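Local coordinates for protein succinate-semialdehyde dehydrogenase (Streptococcus pyogenes MGAS1882, PDB 4OGD) that probably oxidises succinic semialdehyde to succinate with NADP+ as the cofactor, as an aldehyde dehydrogenase of the GabD type, at residues H33-K38 against A178-N183; A50-V55 against N145-N150; A56-R61 against L172-E177; D93-A96 against E101-M104; I125-P130 against M139-P144. All coordinates share one frame; numbering follows the deposited sequence.

Contact 1 (H33-K38 against A178-N183); sequences HLLYKK and AGSITN
Leu35 CD2 sits over one face of the peptide group that joins Gly179 to Ser180. The methyl stands about 3.4 Å above that peptide plane. Leu35 CD2 is 3.5 Å from Gly179 C and 3.4 Å from Ser180 N. Two aromatic rings of the helix are turned elsewhere. Lys37 CG sits over one face of the His33 imidazole, off its centre, and His33 O lies in the plane of the Tyr36 ring, against its rim.

The leucine reaches across because CG lies anti to the backbone N (chi1 -176°), with CD2 leading. The same methyl also meets Ala178 O at 3.7 Å and Ser180 OG at 3.9 Å. Gly179 has a positive phi of 108° and no side chain, which lets the helix come close: Leu35 CA and Gly179 CA are 6.7 Å apart. No hydrogen bond crosses the contact. The contact is buried van der Waals packing of one methyl on a peptide group. The Ser180 hydroxyl is engaged by Glu177 O, within its own loop, and Lys38 NZ forms a salt bridge with Glu177.

On another side of the helix lies the dimer interface. There Lys37 NZ forms a salt bridge with Glu408 of the second subunit, and Tyr36 OH is hydrogen-bonded to that same carboxylate. Helix 22-41 lies against the turn that leads into strand 181-183. That strand is an outermost strand, within this chain, of the Rossmann-type sheet, next to strand 152-155, and helix 161-173 packs on its Ile181.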
# COMPACT_ATOMS: atom_id res chain seq x y z
N HIS A 33 3.48 -12.33 18.28
CA HIS A 33 4.65 -12.62 17.46
C HIS A 33 4.95 -14.12 17.48
O HIS A 33 5.23 -14.73 16.44
CB HIS A 33 5.86 -11.82 17.94
CG HIS A 33 7.12 -12.13 17.19
ND1 HIS A 33 7.29 -11.85 15.85
CD2 HIS A 33 8.28 -12.71 17.60
CE1 HIS A 33 8.50 -12.24 15.47
NE2 HIS A 33 9.11 -12.77 16.51
N LEU A 34 4.88 -14.72 18.67
CA LEU A 34 5.15 -16.15 18.78
C LEU A 34 4.11 -16.96 18.01
O LEU A 34 4.43 -17.99 17.43
CB LEU A 34 5.21 -16.58 20.25
CG LEU A 34 6.40 -16.00 21.04
CD1 LEU A 34 6.34 -16.45 22.50
CD2 LEU A 34 7.73 -16.38 20.42
N LEU A 35 2.87 -16.48 18.00
CA LEU A 35 1.82 -17.17 17.26
C LEU A 35 2.06 -17.05 15.76
O LEU A 35 1.88 -18.02 15.01
CB LEU A 35 0.43 -16.63 17.65
CG LEU A 35 -0.79 -17.33 17.03
CD1 LEU A 35 -0.81 -18.81 17.39
CD2 LEU A 35 -2.07 -16.67 17.51
N TYR A 36 2.49 -15.87 15.31
CA TYR A 36 2.90 -15.71 13.92
C TYR A 36 3.97 -16.74 13.55
O TYR A 36 3.88 -17.40 12.52
CB TYR A 36 3.42 -14.28 13.65
CG TYR A 36 4.37 -14.27 12.49
CD1 TYR A 36 3.89 -14.35 11.19
CD2 TYR A 36 5.75 -14.22 12.69
CE1 TYR A 36 4.76 -14.37 10.11
CE2 TYR A 36 6.62 -14.25 11.61
CZ TYR A 36 6.12 -14.32 10.32
OH TYR A 36 6.97 -14.35 9.23
N LYS A 37 4.99 -16.86 14.40
CA LYS A 37 6.09 -17.80 14.13
C LYS A 37 5.61 -19.25 14.14
O LYS A 37 6.05 -20.06 13.31
CB LYS A 37 7.22 -17.61 15.15
CG LYS A 37 8.03 -16.33 14.98
CD LYS A 37 8.91 -16.38 13.73
CE LYS A 37 9.90 -15.22 13.70
NZ LYS A 37 10.84 -15.31 12.53
N LYS A 38 4.73 -19.59 15.08
CA LYS A 38 4.16 -20.93 15.14
C LYS A 38 3.41 -21.29 13.85
O LYS A 38 3.56 -22.39 13.32
CB LYS A 38 3.23 -21.07 16.36
CG LYS A 38 2.42 -22.36 16.39
CD LYS A 38 1.61 -22.46 17.67
CE LYS A 38 0.74 -23.71 17.67
NZ LYS A 38 0.09 -23.86 19.00
N ALA A 178 -5.19 -18.20 21.65
CA ALA A 178 -4.98 -16.89 22.24
C ALA A 178 -3.92 -16.13 21.45
O ALA A 178 -2.83 -16.65 21.18
CB ALA A 178 -4.57 -17.02 23.70
N GLY A 179 -4.25 -14.90 21.08
CA GLY A 179 -3.34 -14.09 20.28
C GLY A 179 -3.82 -13.93 18.85
O GLY A 179 -3.31 -13.07 18.13
N SER A 180 -4.77 -14.75 18.42
CA SER A 180 -5.31 -14.62 17.06
C SER A 180 -5.85 -13.20 16.83
O SER A 180 -5.59 -12.58 15.79
CB SER A 180 -6.40 -15.67 16.78
OG SER A 180 -5.84 -16.98 16.77
N ILE A 181 -6.60 -12.71 17.80
CA ILE A 181 -6.89 -11.28 17.88
C ILE A 181 -6.94 -10.87 19.34
O ILE A 181 -7.45 -11.62 20.19
CB ILE A 181 -8.19 -10.89 17.11
CG1 ILE A 181 -8.32 -9.36 17.02
CG2 ILE A 181 -9.43 -11.52 17.75
CD1 ILE A 181 -9.39 -8.90 16.05
N THR A 182 -6.38 -9.71 19.66
CA THR A 182 -6.41 -9.22 21.03
C THR A 182 -6.84 -7.76 21.02
O THR A 182 -6.27 -6.93 20.31
CB THR A 182 -5.05 -9.33 21.71
OG1 THR A 182 -4.57 -10.68 21.61
CG2 THR A 182 -5.15 -8.94 23.19
N ASN A 183 -7.87 -7.45 21.80
CA ASN A 183 -8.30 -6.08 21.94
C ASN A 183 -7.32 -5.30 22.83
O ASN A 183 -6.86 -5.80 23.85
CB ASN A 183 -9.71 -6.01 22.53
CG ASN A 183 -10.15 -4.59 22.75
OD1 ASN A 183 -10.10 -3.78 21.84
ND2 ASN A 183 -10.53 -4.27 23.99

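Contact 2 (A50-V55 against N145-N150); sequences AQLHQV and NFIVGN
Helices 45-61 and 136-148 come nearest at Leu52 and Ile147, whose CA atoms are 8.0 Å apart, and the second helix ends just beyond in a Schellman motif with Gly149, of positive phi, as its C-prime residue. Gln51 and Leu52 meet Phe146 and Ile147 between them. Phe146 has CG anti to the backbone N (chi1 -180°), which carries the ring across to the other helix. It presents its edge there. Gln51 OE1 lies near the ring plane, 3.3 Å from Phe146 CZ, with the amide and ring planes 34° apart. Leu52 CB meets the same rim at Phe146 CD2, 4.1 Å away. Beside the ring, Leu52 CD2 packs on Ile147 CG1 at 3.6 Å, and these two side chains cross at about a right angle.

At the helix end, Asn145 O takes two bonds, from Gly149 N and Asn150 N, which reach it from opposite faces of its plane. The side chains repeat the link. Asn150 ND2 gives a nearly straight bond to Asn145 OD1 (3.1 Å, 177°), on a lone pair. Arg48 NH2, from the start of the other helix, is hydrogen-bonded to Ile147 O.

The two segments share no hydrogen bond. Apolar packing joins them, and the amide oxygen of Gln51 at the phenyl C-H rim is probably a mildly favourable electrostatic pairing rather than a true bond.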
# COMPACT_ATOMS: atom_id res chain seq x y z
N ALA A 50 -11.49 -23.87 10.13
CA ALA A 50 -12.57 -24.38 10.96
C ALA A 50 -12.95 -23.39 12.05
O ALA A 50 -14.13 -23.22 12.36
CB ALA A 50 -12.18 -25.72 11.57
N GLN A 51 -11.95 -22.76 12.65
CA GLN A 51 -12.20 -21.79 13.71
C GLN A 51 -12.94 -20.56 13.18
O GLN A 51 -13.82 -20.03 13.86
CB GLN A 51 -10.88 -21.39 14.38
CG GLN A 51 -10.29 -22.51 15.25
CD GLN A 51 -8.79 -22.41 15.40
OE1 GLN A 51 -8.19 -21.40 15.02
NE2 GLN A 51 -8.17 -23.46 15.94
N LEU A 52 -12.61 -20.12 11.97
CA LEU A 52 -13.31 -18.99 11.37
C LEU A 52 -14.77 -19.33 11.02
O LEU A 52 -15.67 -18.52 11.22
CB LEU A 52 -12.55 -18.46 10.15
CG LEU A 52 -13.04 -17.13 9.57
CD1 LEU A 52 -13.07 -16.03 10.63
CD2 LEU A 52 -12.17 -16.73 8.38
N HIS A 53 -15.00 -20.53 10.52
CA HIS A 53 -16.37 -21.00 10.37
C HIS A 53 -17.11 -21.02 11.72
O HIS A 53 -18.30 -20.72 11.77
CB HIS A 53 -16.40 -22.39 9.72
CG HIS A 53 -16.21 -22.37 8.24
ND1 HIS A 53 -16.99 -21.60 7.40
CD2 HIS A 53 -15.35 -23.04 7.44
CE1 HIS A 53 -16.62 -21.79 6.15
NE2 HIS A 53 -15.62 -22.66 6.14
N GLN A 54 -16.40 -21.36 12.80
CA GLN A 54 -17.03 -21.44 14.12
C GLN A 54 -17.35 -20.04 14.64
O GLN A 54 -18.34 -19.83 15.35
CB GLN A 54 -16.16 -22.23 15.11
CG GLN A 54 -16.82 -22.47 16.50
CD GLN A 54 -18.14 -23.26 16.42
OE1 GLN A 54 -18.41 -23.95 15.44
NE2 GLN A 54 -18.95 -23.14 17.46
N VAL A 55 -16.51 -19.07 14.27
CA VAL A 55 -16.82 -17.68 14.59
C VAL A 55 -18.17 -17.30 13.98
O VAL A 55 -19.03 -16.74 14.65
CB VAL A 55 -15.72 -16.71 14.11
CG1 VAL A 55 -16.21 -15.27 14.19
CG2 VAL A 55 -14.46 -16.88 14.93
N ASN A 145 -6.79 -11.76 7.43
CA ASN A 145 -5.52 -11.88 8.11
C ASN A 145 -5.39 -13.15 8.95
O ASN A 145 -4.33 -13.77 9.00
CB ASN A 145 -5.21 -10.62 8.93
CG ASN A 145 -4.77 -9.46 8.04
OD1 ASN A 145 -3.67 -9.48 7.48
ND2 ASN A 145 -5.62 -8.45 7.90
N PHE A 146 -6.48 -13.56 9.58
CA PHE A 146 -6.49 -14.79 10.36
C PHE A 146 -6.21 -15.98 9.44
O PHE A 146 -5.41 -16.86 9.77
CB PHE A 146 -7.83 -14.93 11.06
CG PHE A 146 -7.95 -16.17 11.91
CD1 PHE A 146 -7.08 -16.40 12.97
CD2 PHE A 146 -8.97 -17.08 11.66
CE1 PHE A 146 -7.21 -17.54 13.75
CE2 PHE A 146 -9.10 -18.22 12.45
CZ PHE A 146 -8.22 -18.45 13.49
N ILE A 147 -6.86 -15.99 8.28
CA ILE A 147 -6.65 -17.07 7.31
C ILE A 147 -5.18 -17.18 6.84
O ILE A 147 -4.61 -18.27 6.85
CB ILE A 147 -7.62 -16.96 6.12
CG1 ILE A 147 -9.05 -17.28 6.58
CG2 ILE A 147 -7.20 -17.88 4.99
CD1 ILE A 147 -9.20 -18.67 7.21
N VAL A 148 -4.56 -16.07 6.45
CA VAL A 148 -3.16 -16.14 6.00
C VAL A 148 -2.20 -16.46 7.15
O VAL A 148 -1.13 -17.05 6.94
CB VAL A 148 -2.69 -14.88 5.23
CG1 VAL A 148 -2.37 -13.75 6.19
CG2 VAL A 148 -1.46 -15.21 4.39
N GLY A 149 -2.60 -16.11 8.37
CA GLY A 149 -1.76 -16.37 9.53
C GLY A 149 -1.06 -15.15 10.12
O GLY A 149 0.01 -15.27 10.69
N ASN A 150 -1.66 -13.97 9.96
CA ASN A 150 -1.18 -12.75 10.62
C ASN A 150 -2.01 -12.53 11.87
O ASN A 150 -3.18 -12.14 11.76
CB ASN A 150 -1.37 -11.51 9.74
CG ASN A 150 -0.46 -11.48 8.52
OD1 ASN A 150 0.63 -12.03 8.53
ND2 ASN A 150 -0.91 -10.81 7.47

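Contact 3 (A56-R61 against L172-E177); sequences ANILRR and LEAGAE
Arg61 NH2 and Glu173 OE2 form a salt bridge 2.7 Å long. The N-H points well at the oxygen, with an angle of 162°. Glu173 OE2 lies in the guanidinium plane, at its edge. The arginine in turn meets that oxygen on its syn side but 33° out of the carboxylate plane. The two flat groups are therefore not coplanar, and a single nitrogen makes the bond.

Glu173 reaches out with CG anti to its backbone N (chi1 -170°) and an extended chain. Arg61 comes from the opposite direction and bends at chi3. Beneath the bridge lies Ile58. Its CD1 packs on Ala174, 3.6 Å from Ala174 CA, and on the stem of the glutamate, 3.8 Å from Glu173 CG. Its other branch touches the acid, with Ile58 CG2 3.8 Å from Glu173 OE1. Ile58 and Ala174 are buried, whereas the charged pair lies at the surface.

Helix 161-173 finishes here in a Schellman motif, with Gly175 at positive phi. A helix packs here on the C-terminal end of another, with a salt bridge at the surface, in the helical layer that flanks the Rossmann-type sheet.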
# COMPACT_ATOMS: atom_id res chain seq x y z
N ALA A 56 -18.35 -17.64 12.70
CA ALA A 56 -19.61 -17.39 12.01
C ALA A 56 -20.76 -18.13 12.70
O ALA A 56 -21.85 -17.59 12.87
CB ALA A 56 -19.51 -17.81 10.55
N ASN A 57 -20.49 -19.38 13.10
CA ASN A 57 -21.49 -20.21 13.78
C ASN A 57 -21.97 -19.59 15.10
O ASN A 57 -23.18 -19.57 15.38
CB ASN A 57 -20.89 -21.59 14.03
CG ASN A 57 -21.93 -22.64 14.39
OD1 ASN A 57 -21.78 -23.36 15.37
ND2 ASN A 57 -22.97 -22.75 13.57
N ILE A 58 -21.03 -19.11 15.90
CA ILE A 58 -21.38 -18.48 17.17
C ILE A 58 -22.10 -17.15 16.95
O ILE A 58 -23.02 -16.81 17.70
CB ILE A 58 -20.14 -18.28 18.06
CG1 ILE A 58 -19.55 -19.64 18.43
CG2 ILE A 58 -20.50 -17.49 19.32
CD1 ILE A 58 -18.15 -19.55 19.02
N LEU A 59 -21.70 -16.41 15.92
CA LEU A 59 -22.42 -15.19 15.56
C LEU A 59 -23.88 -15.49 15.19
O LEU A 59 -24.78 -14.75 15.59
CB LEU A 59 -21.70 -14.45 14.44
CG LEU A 59 -20.48 -13.64 14.87
CD1 LEU A 59 -19.75 -13.12 13.64
CD2 LEU A 59 -20.88 -12.48 15.79
N ARG A 60 -24.10 -16.57 14.45
CA ARG A 60 -25.46 -17.01 14.14
C ARG A 60 -26.24 -17.34 15.41
O ARG A 60 -27.37 -16.89 15.60
CB ARG A 60 -25.46 -18.24 13.23
CG ARG A 60 -25.13 -17.98 11.77
CD ARG A 60 -25.33 -19.26 10.96
NE ARG A 60 -25.13 -19.02 9.53
CZ ARG A 60 -23.99 -19.21 8.88
NH1 ARG A 60 -22.92 -19.67 9.51
NH2 ARG A 60 -23.92 -18.94 7.58
N ARG A 61 -25.63 -18.17 16.25
CA ARG A 61 -26.26 -18.63 17.49
C ARG A 61 -26.62 -17.48 18.43
O ARG A 61 -27.70 -17.45 19.03
CB ARG A 61 -25.31 -19.60 18.21
CG ARG A 61 -25.95 -20.33 19.40
CD ARG A 61 -24.88 -21.03 20.21
NE ARG A 61 -24.09 -20.06 20.97
CZ ARG A 61 -22.87 -20.28 21.44
NH1 ARG A 61 -22.27 -21.45 21.21
NH2 ARG A 61 -22.24 -19.33 22.12
N LEU A 172 -11.93 -16.31 20.77
CA LEU A 172 -11.48 -17.31 21.73
C LEU A 172 -12.53 -18.41 21.92
O LEU A 172 -12.19 -19.60 21.96
CB LEU A 172 -11.15 -16.64 23.06
CG LEU A 172 -9.93 -15.72 23.00
CD1 LEU A 172 -9.90 -14.83 24.22
CD2 LEU A 172 -8.65 -16.53 22.90
N GLU A 173 -13.79 -18.01 22.03
CA GLU A 173 -14.89 -18.97 22.17
C GLU A 173 -14.95 -19.94 20.99
O GLU A 173 -15.28 -21.12 21.17
CB GLU A 173 -16.24 -18.26 22.32
CG GLU A 173 -17.37 -19.22 22.71
CD GLU A 173 -18.72 -18.54 22.85
OE1 GLU A 173 -18.79 -17.31 22.67
OE2 GLU A 173 -19.71 -19.25 23.15
N ALA A 174 -14.60 -19.45 19.81
CA ALA A 174 -14.61 -20.26 18.59
C ALA A 174 -13.46 -21.25 18.52
O ALA A 174 -13.39 -22.07 17.60
CB ALA A 174 -14.62 -19.36 17.35
N GLY A 175 -12.54 -21.16 19.48
CA GLY A 175 -11.45 -22.12 19.56
C GLY A 175 -10.12 -21.66 19.01
O GLY A 175 -9.15 -22.41 19.00
N ALA A 176 -10.06 -20.41 18.54
CA ALA A 176 -8.82 -19.87 18.01
C ALA A 176 -7.81 -19.71 19.14
O ALA A 176 -8.18 -19.42 20.27
CB ALA A 176 -9.08 -18.52 17.34
N GLU A 177 -6.53 -19.91 18.82
CA GLU A 177 -5.49 -19.79 19.84
C GLU A 177 -5.43 -18.35 20.35
O GLU A 177 -5.64 -17.41 19.58
CB GLU A 177 -4.13 -20.22 19.29
CG GLU A 177 -3.02 -20.13 20.33
CD GLU A 177 -1.77 -20.88 19.96
OE1 GLU A 177 -1.84 -21.76 19.07
OE2 GLU A 177 -0.72 -20.60 20.58

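Contact 4 (D93-A96 against E101-M104); sequences DYYA and EFLM
Phe102 packs against two tyrosines about two turns earlier on the same helix, Tyr95 on the buried side and Tyr94 on the more open one. On the buried side, Tyr95 CE1 lies at the phenyl edge, 3.9 Å from Phe102 CE2. Tyr95 is also tight against its neighbour: Tyr94 CD1 stands over the centre of one Tyr95 face, 3.7 Å above the plane. Tyr95 OH is hydrogen-bonded to Ser439 O, which holds the far end of the ring.

The Tyr94 side is more open to solvent. Its ring centre is 6.0 Å from that of Phe102, with the planes at 69°, and its hydroxyl end comes closest. Tyr94 OH rests at the phenyl edge, 3.6 Å from Phe102 CZ. Phe102 has CG anti to its carbonyl carbon (chi1 -74°), and its ring leans back toward the start of the helix and meets both tyrosines with one edge.

Phe443 meets the Phe102 ring and also touches Tyr95. The three aromatic residues of helix 78-103 form a cluster, joined by Phe443 from a loop. The helix packs on helices 45-61 and 136-148, probably as part of the cofactor-binding domain, as in other aldehyde dehydrogenases.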
# COMPACT_ATOMS: atom_id res chain seq x y z
N ASP A 93 -17.36 -16.80 6.80
CA ASP A 93 -17.53 -18.01 6.00
C ASP A 93 -16.85 -17.86 4.64
O ASP A 93 -16.23 -18.81 4.15
CB ASP A 93 -19.02 -18.35 5.81
CG ASP A 93 -19.62 -19.06 7.01
OD1 ASP A 93 -18.90 -19.77 7.76
OD2 ASP A 93 -20.85 -18.90 7.21
N TYR A 94 -16.95 -16.67 4.03
CA TYR A 94 -16.31 -16.41 2.75
C TYR A 94 -14.81 -16.68 2.78
O TYR A 94 -14.30 -17.45 1.97
CB TYR A 94 -16.58 -14.96 2.33
CG TYR A 94 -15.91 -14.48 1.05
CD1 TYR A 94 -14.77 -13.70 1.10
CD2 TYR A 94 -16.46 -14.77 -0.20
CE1 TYR A 94 -14.16 -13.24 -0.05
CE2 TYR A 94 -15.86 -14.31 -1.36
CZ TYR A 94 -14.72 -13.54 -1.28
OH TYR A 94 -14.14 -13.09 -2.44
N TYR A 95 -14.10 -16.07 3.72
CA TYR A 95 -12.65 -16.22 3.73
C TYR A 95 -12.20 -17.63 4.12
O TYR A 95 -11.19 -18.12 3.64
CB TYR A 95 -11.99 -15.13 4.58
CG TYR A 95 -11.90 -13.83 3.82
CD1 TYR A 95 -11.06 -13.72 2.71
CD2 TYR A 95 -12.67 -12.73 4.18
CE1 TYR A 95 -10.98 -12.54 2.00
CE2 TYR A 95 -12.60 -11.54 3.46
CZ TYR A 95 -11.75 -11.46 2.37
OH TYR A 95 -11.66 -10.30 1.64
N ALA A 96 -12.98 -18.28 4.98
CA ALA A 96 -12.70 -19.68 5.28
C ALA A 96 -12.90 -20.56 4.04
O ALA A 96 -12.12 -21.48 3.78
CB ALA A 96 -13.55 -20.16 6.45
N GLU A 101 -8.04 -21.41 -2.35
CA GLU A 101 -7.90 -20.72 -3.63
C GLU A 101 -7.06 -19.45 -3.50
O GLU A 101 -6.21 -19.14 -4.34
CB GLU A 101 -9.29 -20.36 -4.19
CG GLU A 101 -9.21 -19.52 -5.46
CD GLU A 101 -10.56 -19.02 -5.92
OE1 GLU A 101 -11.59 -19.64 -5.57
OE2 GLU A 101 -10.61 -17.99 -6.63
N PHE A 102 -7.30 -18.70 -2.43
CA PHE A 102 -6.64 -17.42 -2.24
C PHE A 102 -5.17 -17.57 -1.82
O PHE A 102 -4.38 -16.64 -1.99
CB PHE A 102 -7.38 -16.56 -1.21
CG PHE A 102 -8.68 -15.97 -1.72
CD1 PHE A 102 -9.13 -16.22 -3.02
CD2 PHE A 102 -9.43 -15.16 -0.90
CE1 PHE A 102 -10.31 -15.67 -3.48
CE2 PHE A 102 -10.62 -14.59 -1.35
CZ PHE A 102 -11.06 -14.85 -2.64
N LEU A 103 -4.83 -18.72 -1.25
CA LEU A 103 -3.46 -18.98 -0.78
C LEU A 103 -2.61 -19.78 -1.77
O LEU A 103 -1.42 -19.99 -1.53
CB LEU A 103 -3.51 -19.72 0.55
CG LEU A 103 -3.85 -18.87 1.77
CD1 LEU A 103 -4.16 -19.74 2.98
CD2 LEU A 103 -2.67 -17.95 2.08
N MET A 104 -3.22 -20.22 -2.86
CA MET A 104 -2.51 -21.01 -3.86
C MET A 104 -1.28 -20.28 -4.42
O MET A 104 -1.31 -19.06 -4.61
CB MET A 104 -3.46 -21.36 -5.00
CG MET A 104 -3.01 -22.52 -5.87
SD MET A 104 -4.22 -22.86 -7.17
CE MET A 104 -5.58 -21.83 -6.65

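Contact 5 (I125-P130 against M139-P144); sequences ILAVEP and MRVFAP
Glu129, two residues beyond Ala127, reaches toward Val141 on the following helix. Its CB starts toward the helix, and CG lies anti to the carbonyl carbon (chi1 -55°). CG passes Ala127 of the same strand, with Glu129 CG 4.2 Å from Ala127 CB. The chain then bends at chi2 (-58°) and swings CD over toward the valine; Glu129 CD is 4.4 Å from Val141 CG2. At the tip the two oxygens part. Glu129 OE2 touches the methyl Val141 CG2 at 3.6 Å and also Ala127 CB at 3.6 Å. Glu129 OE1 turns away and has a weak hydrogen bond to Thr206 OG1, on the neighbouring strand 200-206.

Strand 124-128, helix 136-148 and strand 152-155 form a beta-alpha-beta unit of the Rossmann-type sheet. This contact joins the first strand to the helix. It is small and buried.

Val141 does the work for the helix. Its CG2 methyl stands between the backbone N and the carbonyl carbon, and there it meets Ala127 CB at 4.0 Å. Ala127 and Val141 also mark the closest backbone approach, their CA atoms 7.5 Å apart. Met152, on strand 152-155, is touched by both.

The helix is kinked here. The N atoms of Val141 and Pro144 have no bond to the turn before, and the proline has no N-H to give. Arg140, one residue before the valine, points its guanidinium elsewhere: it forms a salt bridge with Glu437 and a cation-pi contact with Phe426.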
# COMPACT_ATOMS: atom_id res chain seq x y z
N ILE A 125 -0.51 -7.68 12.82
CA ILE A 125 -1.16 -6.53 12.18
C ILE A 125 -1.93 -5.73 13.22
O ILE A 125 -2.71 -6.30 13.98
CB ILE A 125 -2.13 -7.00 11.08
CG1 ILE A 125 -1.38 -7.81 10.01
CG2 ILE A 125 -2.85 -5.81 10.46
CD1 ILE A 125 -0.26 -7.03 9.34
N LEU A 126 -1.70 -4.42 13.26
CA LEU A 126 -2.54 -3.52 14.05
C LEU A 126 -3.73 -3.06 13.24
O LEU A 126 -3.57 -2.45 12.18
CB LEU A 126 -1.74 -2.30 14.53
CG LEU A 126 -2.59 -1.19 15.14
CD1 LEU A 126 -3.29 -1.63 16.43
CD2 LEU A 126 -1.75 0.06 15.39
N ALA A 127 -4.93 -3.34 13.75
CA ALA A 127 -6.15 -2.83 13.16
C ALA A 127 -6.69 -1.71 14.03
O ALA A 127 -6.82 -1.86 15.25
CB ALA A 127 -7.19 -3.95 13.02
N VAL A 128 -6.96 -0.56 13.41
CA VAL A 128 -7.57 0.56 14.11
C VAL A 128 -8.94 0.75 13.49
O VAL A 128 -9.05 1.06 12.31
CB VAL A 128 -6.73 1.85 13.96
CG1 VAL A 128 -7.36 2.99 14.75
CG2 VAL A 128 -5.30 1.61 14.43
N GLU A 129 -9.99 0.52 14.28
CA GLU A 129 -11.36 0.44 13.76
C GLU A 129 -12.30 1.41 14.47
O GLU A 129 -12.05 1.81 15.61
CB GLU A 129 -11.87 -1.01 13.84
CG GLU A 129 -10.96 -2.03 13.13
CD GLU A 129 -10.74 -1.73 11.65
OE1 GLU A 129 -11.59 -1.06 11.04
OE2 GLU A 129 -9.70 -2.17 11.10
N PRO A 130 -13.38 1.82 13.78
CA PRO A 130 -14.24 2.90 14.27
C PRO A 130 -15.59 2.43 14.78
O PRO A 130 -15.98 1.27 14.60
CB PRO A 130 -14.43 3.73 13.00
CG PRO A 130 -14.56 2.69 11.94
CD PRO A 130 -13.65 1.53 12.36
N MET A 139 -14.34 -7.42 11.19
CA MET A 139 -14.39 -8.67 10.45
C MET A 139 -13.75 -8.54 9.07
O MET A 139 -13.11 -9.48 8.58
CB MET A 139 -15.83 -9.20 10.34
CG MET A 139 -15.90 -10.63 9.79
SD MET A 139 -15.12 -11.82 10.90
CE MET A 139 -16.51 -12.13 11.99
N ARG A 140 -13.89 -7.36 8.46
CA ARG A 140 -13.32 -7.12 7.13
C ARG A 140 -11.82 -7.37 7.10
O ARG A 140 -11.29 -7.78 6.08
CB ARG A 140 -13.61 -5.69 6.64
CG ARG A 140 -15.05 -5.49 6.17
CD ARG A 140 -15.22 -4.35 5.15
NE ARG A 140 -14.35 -3.20 5.38
CZ ARG A 140 -14.69 -1.94 5.09
NH1 ARG A 140 -15.88 -1.65 4.57
NH2 ARG A 140 -13.83 -0.97 5.34
N VAL A 141 -11.15 -7.10 8.22
CA VAL A 141 -9.71 -7.30 8.27
C VAL A 141 -9.28 -8.51 9.08
O VAL A 141 -8.26 -9.13 8.76
CB VAL A 141 -8.95 -6.03 8.75
CG1 VAL A 141 -9.14 -4.92 7.74
CG2 VAL A 141 -9.44 -5.59 10.11
N PHE A 142 -10.04 -8.87 10.12
CA PHE A 142 -9.69 -10.07 10.88
C PHE A 142 -9.78 -11.33 10.02
O PHE A 142 -8.87 -12.17 10.05
CB PHE A 142 -10.55 -10.21 12.14
CG PHE A 142 -10.37 -11.54 12.81
CD1 PHE A 142 -9.20 -11.84 13.48
CD2 PHE A 142 -11.37 -12.51 12.74
CE1 PHE A 142 -9.02 -13.08 14.09
CE2 PHE A 142 -11.19 -13.75 13.34
CZ PHE A 142 -10.02 -14.03 14.01
N ALA A 143 -10.88 -11.49 9.28
CA ALA A 143 -11.09 -12.73 8.53
C ALA A 143 -9.93 -13.06 7.57
O ALA A 143 -9.36 -14.16 7.64
CB ALA A 143 -12.44 -12.74 7.80
N PRO A 144 -9.55 -12.11 6.68
CA PRO A 144 -8.46 -12.48 5.78
C PRO A 144 -7.09 -12.62 6.47
O PRO A 144 -6.31 -13.51 6.12
CB PRO A 144 -8.44 -11.33 4.76
CG PRO A 144 -9.04 -10.17 5.50
CD PRO A 144 -10.11 -10.79 6.35

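Overall arrangement
From the N terminus, helix 22-41 opens contact 1, which closes at 178-183 and encloses the other four. Helix 45-61 follows and serves two contacts: 50-55 opens contact 2 and 56-61 opens contact 3. These two cross, since contact 2 closes at 145-150 and contact 3 at 172-177. Contact 4 lies within helix 78-103 and is local. Contact 5 comes next, joining strand 124-128 to helix 136-148, which also closes contact 2. Contacts 4 and 5 are in series, and both nest inside contacts 2 and 3. Together the five join the N-terminal helices to the helices and strands of the Rossmann-type sheet, with contacts 1 and 5 reaching that sheet.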